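Local structure of synaptotagmin IV (Rattus norvegicus, 1W16) at residues E18-L23 with V36-H41. The protein helps govern the mobility of neuronal dense core vesicles through its interaction with the kinesin KIF1A. Sequence-based numbering, arbitrary orientation.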
ATOM      1  N   GLU A  18       9.730   8.774  -0.490  1.00 48.48           N
ATOM      2  CA  GLU A  18       9.295   7.746  -1.476  1.00 47.95           C
ATOM      3  C   GLU A  18       9.160   6.330  -0.927  1.00 47.11           C
ATOM      4  O   GLU A  18       9.915   5.908  -0.042  1.00 45.67           O
ATOM      5  CB  GLU A  18      10.258   7.654  -2.638  1.00 48.16           C
ATOM      6  CG  GLU A  18      10.125   8.737  -3.669  1.00 51.32           C
ATOM      7  CD  GLU A  18      11.188   8.642  -4.741  1.00 53.93           C
ATOM      8  OE1 GLU A  18      10.998   7.827  -5.666  1.00 53.25           O
ATOM      9  OE2 GLU A  18      12.185   9.414  -4.669  1.00 53.26           O
ATOM     10  N   LEU A  19       8.223   5.586  -1.518  1.00 46.88           N
ATOM     11  CA  LEU A  19       7.917   4.235  -1.094  1.00 46.55           C
ATOM     12  C   LEU A  19       7.818   3.256  -2.258  1.00 46.79           C
ATOM     13  O   LEU A  19       7.099   3.488  -3.245  1.00 46.49           O
ATOM     14  CB  LEU A  19       6.637   4.213  -0.243  1.00 46.15           C
ATOM     15  CG  LEU A  19       6.291   2.910   0.457  1.00 45.07           C
ATOM     16  CD1 LEU A  19       7.263   2.616   1.604  1.00 42.32           C
ATOM     17  CD2 LEU A  19       4.852   2.949   0.944  1.00 42.55           C
ATOM     18  N   LEU A  20       8.576   2.170  -2.118  1.00 46.59           N
ATOM     19  CA  LEU A  20       8.668   1.110  -3.106  1.00 46.54           C
ATOM     20  C   LEU A  20       7.713  -0.041  -2.701  1.00 46.83           C
ATOM     21  O   LEU A  20       7.862  -0.684  -1.641  1.00 45.90           O
ATOM     22  CB  LEU A  20      10.117   0.620  -3.211  1.00 45.25           C
ATOM     23  CG  LEU A  20      10.421  -0.492  -4.229  1.00 43.23           C
ATOM     24  CD1 LEU A  20      10.028  -0.088  -5.667  1.00 37.71           C
ATOM     25  CD2 LEU A  20      11.956  -0.854  -4.116  1.00 42.89           C
ATOM     26  N   VAL A  21       6.689  -0.230  -3.522  1.00 47.20           N
ATOM     27  CA  VAL A  21       5.734  -1.269  -3.277  1.00 48.31           C
ATOM     28  C   VAL A  21       5.598  -2.188  -4.515  1.00 49.60           C
ATOM     29  O   VAL A  21       5.711  -1.758  -5.677  1.00 49.65           O
ATOM     30  CB  VAL A  21       4.374  -0.737  -2.800  1.00 48.18           C
ATOM     31  CG1 VAL A  21       4.542   0.084  -1.466  1.00 48.61           C
ATOM     32  CG2 VAL A  21       3.727   0.115  -3.877  1.00 50.44           C
ATOM     33  N   SER A  22       5.326  -3.452  -4.251  1.00 49.95           N
ATOM     34  CA  SER A  22       4.982  -4.377  -5.334  1.00 50.11           C
ATOM     35  C   SER A  22       3.584  -4.912  -5.119  1.00 49.91           C
ATOM     36  O   SER A  22       3.171  -5.244  -3.979  1.00 49.57           O
ATOM     37  CB  SER A  22       5.933  -5.542  -5.318  1.00 48.92           C
ATOM     38  OG  SER A  22       5.724  -6.282  -6.462  1.00 51.97           O
ATOM     39  N   LEU A  23       2.857  -5.044  -6.207  1.00 49.01           N
ATOM     40  CA  LEU A  23       1.527  -5.592  -6.118  1.00 48.56           C
ATOM     41  C   LEU A  23       1.293  -6.675  -7.157  1.00 47.91           C
ATOM     42  O   LEU A  23       1.903  -6.680  -8.246  1.00 46.83           O
ATOM     43  CB  LEU A  23       0.495  -4.458  -6.189  1.00 50.73           C
ATOM     44  CG  LEU A  23       0.416  -3.621  -4.872  1.00 53.07           C
ATOM     45  CD1 LEU A  23       1.252  -2.401  -5.005  1.00 59.02           C
ATOM     46  CD2 LEU A  23      -0.975  -3.169  -4.521  1.00 55.78           C
ATOM     47  N   VAL A  36       5.562  -4.399   0.824  1.00 44.10           N
ATOM     48  CA  VAL A  36       6.205  -3.158   1.194  1.00 45.35           C
ATOM     49  C   VAL A  36       7.702  -3.440   1.192  1.00 46.24           C
ATOM     50  O   VAL A  36       8.231  -4.228   2.029  1.00 46.16           O
ATOM     51  CB  VAL A  36       5.725  -2.683   2.562  1.00 45.91           C
ATOM     52  CG1 VAL A  36       6.323  -1.267   2.924  1.00 43.75           C
ATOM     53  CG2 VAL A  36       4.266  -2.665   2.569  1.00 45.47           C
ATOM     54  N   LEU A  37       8.393  -2.821   0.241  1.00 48.04           N
ATOM     55  CA  LEU A  37       9.793  -3.134   0.072  1.00 49.15           C
ATOM     56  C   LEU A  37      10.639  -2.183   0.864  1.00 50.47           C
ATOM     57  O   LEU A  37      11.380  -2.582   1.764  1.00 50.91           O
ATOM     58  CB  LEU A  37      10.170  -3.140  -1.395  1.00 49.81           C
ATOM     59  CG  LEU A  37       9.512  -4.354  -2.055  1.00 49.26           C
ATOM     60  CD1 LEU A  37       8.946  -4.004  -3.423  1.00 50.73           C
ATOM     61  CD2 LEU A  37      10.505  -5.521  -2.101  1.00 47.41           C
ATOM     62  N   LYS A  38      10.506  -0.909   0.543  1.00 51.55           N
ATOM     63  CA  LYS A  38      11.386   0.081   1.126  1.00 50.96           C
ATOM     64  C   LYS A  38      10.943   1.530   0.935  1.00 50.08           C
ATOM     65  O   LYS A  38      10.129   1.850   0.033  1.00 49.76           O
ATOM     66  CB  LYS A  38      12.833  -0.179   0.689  1.00 50.77           C
ATOM     67  CG  LYS A  38      13.250   0.219  -0.673  1.00 53.19           C
ATOM     68  CD  LYS A  38      14.778  -0.133  -0.898  1.00 55.85           C
ATOM     69  CE  LYS A  38      15.016  -0.675  -2.314  1.00 59.13           C
ATOM     70  NZ  LYS A  38      16.433  -1.108  -2.763  1.00 60.30           N
ATOM     71  N   ALA A  39      11.459   2.384   1.805  1.00 48.43           N
ATOM     72  CA  ALA A  39      11.283   3.819   1.665  1.00 49.01           C
ATOM     73  C   ALA A  39      12.631   4.472   1.493  1.00 49.66           C
ATOM     74  O   ALA A  39      13.643   3.935   1.941  1.00 50.05           O
ATOM     75  CB  ALA A  39      10.523   4.431   2.885  1.00 48.22           C
ATOM     76  N   ARG A  40      12.653   5.627   0.836  1.00 50.07           N
ATOM     77  CA  ARG A  40      13.863   6.469   0.801  1.00 49.65           C
ATOM     78  C   ARG A  40      13.491   7.925   0.904  1.00 49.53           C
ATOM     79  O   ARG A  40      12.321   8.311   0.691  1.00 47.94           O
ATOM     80  CB  ARG A  40      14.674   6.257  -0.477  1.00 49.45           C
ATOM     81  CG  ARG A  40      13.927   6.612  -1.758  1.00 50.36           C
ATOM     82  CD  ARG A  40      14.699   6.242  -3.021  1.00 50.69           C
ATOM     83  NE  ARG A  40      13.954   6.499  -4.251  1.00 49.94           N
ATOM     84  CZ  ARG A  40      14.274   5.967  -5.438  1.00 49.80           C
ATOM     85  NH1 ARG A  40      15.316   5.135  -5.553  1.00 46.35           N
ATOM     86  NH2 ARG A  40      13.545   6.255  -6.512  1.00 48.76           N
ATOM     87  N   HIS A  41      14.519   8.719   1.221  1.00 50.12           N
ATOM     88  CA  HIS A  41      14.459  10.182   1.373  1.00 50.40           C
ATOM     89  C   HIS A  41      13.393  10.599   2.342  1.00 50.91           C
ATOM     90  O   HIS A  41      12.690  11.570   2.117  1.00 50.78           O
ATOM     91  CB  HIS A  41      14.253  10.903   0.041  1.00 49.99           C
ATOM     92  CG  HIS A  41      15.137  10.446  -1.139  1.00 50.86           C
ATOM     93  ND1 HIS A  41      16.502  10.566  -1.134  1.00 51.06           N
ATOM     94  CD2 HIS A  41      14.792   9.892  -2.320  1.00 53.58           C
ATOM     95  CE1 HIS A  41      16.971  10.079  -2.260  1.00 53.22           C
ATOM     96  NE2 HIS A  41      15.955   9.647  -3.009  1.00 53.02           N
TER
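The carbonyl oxygen of Leu20 is gripped by two consecutive amides: Leu37 N approaches O of Leu20 to 2.9 Å, whereas Lys38 N reaches that same oxygen only weakly, at 3.4 Å. Two residues thus face one, and the pairing slips from Leu20–Lys38 to Val21–Val36, which defines a classic beta bulge. The return bond, Leu20 N to Lys38 O, is 2.7 Å and nearly straight at 174°. Turned toward the neighbouring strand by the bulge, Leu37 lays CB 3.9 Å from CG of Leu20 and reaches Ser22 with CD1. These segments form part of the hairpin of strands 18-26 and 31-40, central in one four-stranded antiparallel sheet of the C2B beta-sandwich. Leu19, Val21 and Val36 face the other sheet at Phe102, and CD1 of Leu19 meets CB of Ala39 at 3.9 Å. On the reverse face, Leu20 runs alongside Lys38, CD2 of Leu20 lying 3.6 Å from CE of Lys38. Glu18 and Arg40 form a salt bridge there: NH2 of Arg40 donates to OE1 of Glu18 at 3.1 Å; OE1 lies near the guanidinium plane, while NH2 comes from above the carboxylate, 39° out of its plane. CG of Arg40 lies between its backbone N and carbonyl carbon (chi1 61°), and the extended chain beyond brings the guanidinium edge to Glu18; Arg40 also makes a cation-pi contact with Trp147.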